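C2 toxin component I (Clostridium botulinum, PDB 2J3X) is an ADP-ribosyltransferase, the enzymatic component of the binary C2 toxin, which probably transfers ADP-ribose from NAD to actin. Local coordinates at residues I296-V301 with R362-L367. The protein carries 2 engineered substitutions. Sequence-based numbering, arbitrary orientation.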
# COMPACT_ATOMS: atom_id res chain seq x y z
N ILE A 296 -0.83 -5.44 7.70
CA ILE A 296 -1.33 -5.74 6.36
C ILE A 296 -1.15 -7.24 6.04
O ILE A 296 -0.05 -7.78 6.17
CB ILE A 296 -0.60 -4.86 5.32
CG1 ILE A 296 -0.94 -3.35 5.55
CG2 ILE A 296 -0.88 -5.34 3.87
CD1 ILE A 296 -2.46 -3.02 5.22
N ALA A 297 -2.22 -7.89 5.58
CA ALA A 297 -2.07 -9.19 4.97
C ALA A 297 -2.71 -9.14 3.54
O ALA A 297 -3.41 -8.20 3.20
CB ALA A 297 -2.77 -10.22 5.79
N TYR A 298 -2.42 -10.15 2.73
CA TYR A 298 -2.76 -10.09 1.29
C TYR A 298 -3.63 -11.25 0.88
O TYR A 298 -3.49 -12.37 1.39
CB TYR A 298 -1.46 -10.14 0.47
CG TYR A 298 -0.70 -8.86 0.59
CD1 TYR A 298 -1.06 -7.75 -0.19
CD2 TYR A 298 0.36 -8.74 1.55
CE1 TYR A 298 -0.37 -6.52 -0.08
CE2 TYR A 298 1.08 -7.53 1.69
CZ TYR A 298 0.69 -6.42 0.87
OH TYR A 298 1.33 -5.21 0.95
N ARG A 299 -4.52 -11.00 -0.08
CA ARG A 299 -5.29 -12.10 -0.67
C ARG A 299 -5.52 -11.75 -2.15
O ARG A 299 -6.19 -10.75 -2.45
CB ARG A 299 -6.61 -12.18 0.02
CG ARG A 299 -7.50 -13.38 -0.46
CD ARG A 299 -8.74 -13.43 0.41
NE ARG A 299 -9.78 -14.28 -0.22
CZ ARG A 299 -9.74 -15.60 -0.30
NH1 ARG A 299 -8.73 -16.28 0.24
NH2 ARG A 299 -10.73 -16.25 -0.92
N ARG A 300 -4.94 -12.56 -3.03
CA ARG A 300 -5.03 -12.32 -4.47
C ARG A 300 -6.18 -13.17 -5.02
O ARG A 300 -6.29 -14.35 -4.66
CB ARG A 300 -3.74 -12.75 -5.15
CG ARG A 300 -2.58 -11.71 -5.01
CD ARG A 300 -1.27 -12.31 -5.54
NE ARG A 300 -0.22 -11.31 -5.68
CZ ARG A 300 0.01 -10.61 -6.79
NH1 ARG A 300 -0.78 -10.73 -7.91
NH2 ARG A 300 0.96 -9.72 -6.78
N VAL A 301 -7.01 -12.56 -5.87
CA VAL A 301 -8.20 -13.22 -6.44
C VAL A 301 -8.27 -12.90 -7.91
O VAL A 301 -7.60 -11.97 -8.40
CB VAL A 301 -9.50 -12.84 -5.76
CG1 VAL A 301 -9.47 -13.20 -4.26
CG2 VAL A 301 -9.74 -11.32 -5.93
N ARG A 362 -4.87 -11.00 -10.79
CA ARG A 362 -4.68 -9.52 -10.98
C ARG A 362 -5.23 -8.68 -9.83
O ARG A 362 -4.94 -7.47 -9.76
CB ARG A 362 -5.41 -9.11 -12.29
CG ARG A 362 -4.78 -9.76 -13.52
CD ARG A 362 -5.70 -9.55 -14.72
NE ARG A 362 -5.08 -10.06 -15.96
CZ ARG A 362 -5.08 -11.33 -16.35
NH1 ARG A 362 -5.66 -12.27 -15.64
NH2 ARG A 362 -4.51 -11.64 -17.49
N PHE A 363 -6.06 -9.27 -8.98
CA PHE A 363 -6.78 -8.43 -7.99
C PHE A 363 -6.17 -8.70 -6.60
O PHE A 363 -6.42 -9.73 -5.99
CB PHE A 363 -8.30 -8.69 -8.04
CG PHE A 363 -8.89 -8.41 -9.41
CD1 PHE A 363 -8.91 -9.42 -10.40
CD2 PHE A 363 -9.38 -7.16 -9.72
CE1 PHE A 363 -9.43 -9.19 -11.68
CE2 PHE A 363 -9.93 -6.88 -11.03
CZ PHE A 363 -9.95 -7.93 -12.03
N ILE A 364 -5.32 -7.77 -6.15
CA ILE A 364 -4.52 -8.02 -4.96
C ILE A 364 -5.18 -7.28 -3.80
O ILE A 364 -5.04 -6.09 -3.71
CB ILE A 364 -3.11 -7.46 -5.14
CG1 ILE A 364 -2.42 -7.98 -6.42
CG2 ILE A 364 -2.26 -7.70 -3.84
CD1 ILE A 364 -1.34 -6.99 -7.00
N PHE A 365 -5.86 -8.00 -2.91
CA PHE A 365 -6.42 -7.36 -1.72
C PHE A 365 -5.31 -7.13 -0.73
O PHE A 365 -4.62 -8.07 -0.35
CB PHE A 365 -7.51 -8.14 -1.06
CG PHE A 365 -8.84 -7.98 -1.76
CD1 PHE A 365 -9.66 -6.90 -1.48
CD2 PHE A 365 -9.22 -8.89 -2.73
CE1 PHE A 365 -10.92 -6.75 -2.13
CE2 PHE A 365 -10.48 -8.74 -3.39
CZ PHE A 365 -11.30 -7.65 -3.07
N ARG A 366 -5.12 -5.85 -0.39
CA ARG A 366 -4.12 -5.43 0.61
C ARG A 366 -4.99 -5.09 1.83
O ARG A 366 -5.52 -4.00 1.97
CB ARG A 366 -3.31 -4.23 0.02
CG ARG A 366 -2.27 -3.69 1.07
CD ARG A 366 -1.29 -2.76 0.43
NE ARG A 366 -0.38 -2.23 1.46
CZ ARG A 366 -0.45 -1.00 1.99
NH1 ARG A 366 -1.38 -0.14 1.55
NH2 ARG A 366 0.45 -0.63 2.94
N LEU A 367 -5.18 -6.08 2.71
CA LEU A 367 -6.21 -6.01 3.75
C LEU A 367 -5.57 -5.48 5.02
O LEU A 367 -4.60 -6.05 5.49
CB LEU A 367 -6.75 -7.44 4.09
CG LEU A 367 -7.39 -8.08 2.84
CD1 LEU A 367 -7.75 -9.52 3.14
CD2 LEU A 367 -8.62 -7.25 2.42
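Ala297, Arg299 and Val301 are zipped to Leu367, Phe365 and Phe363 by three pairs of reciprocal backbone hydrogen bonds, in a regular antiparallel ladder of the ADP-ribosyltransferase fold. The strand axes of 296-301 and 363-367 run 159° apart, and 363-369 lies between 295-301 and strand 414-426 in the sheet. Phe365 N to Arg299 O spans 2.8 Å, and Arg299 N to Phe365 O 2.9 Å. The bond at the 301/363 end is the longest, Phe363 N to Val301 O at 3.2 Å. Between these pairs, Tyr298 faces Arg366 and Arg300 faces Ile364, and the CA-H of Tyr298 adds a contact to Phe365 O.

On the face of Ala297, Arg299 and Val301, Val301 CG2 lies between the backbone N and carbonyl carbon and packs on Phe363 CB and on Phe365 CE2 at the ring edge, each at 3.7 Å. The Phe363 ring continues the cluster toward Phe306 and Phe332. Arg299 leads away from the partner strand to Ser348 O and a bound glycerol.

The other face holds two arginines flanked by apolar side chains. Arg300 runs beside Ile364, whose CG1 sits 3.5 Å above the centre of the guanidinium; Ser353 O, Thr354 OG1 and Gln418 OE1 bind its nitrogens. Arg366, with CG anti to the backbone N (chi1 177°), extends alongside the Tyr298 ring, its guanidinium turned 36° from the ring plane. Ile296 CG2 packs against Arg366 CG at 3.5 Å. Asp422 and Asp220 form salt bridges with Arg366, and Asp220 also binds Tyr298 OH, which lies at the guanidinium edge and takes a weak, bent hydrogen bond from Arg366 NE.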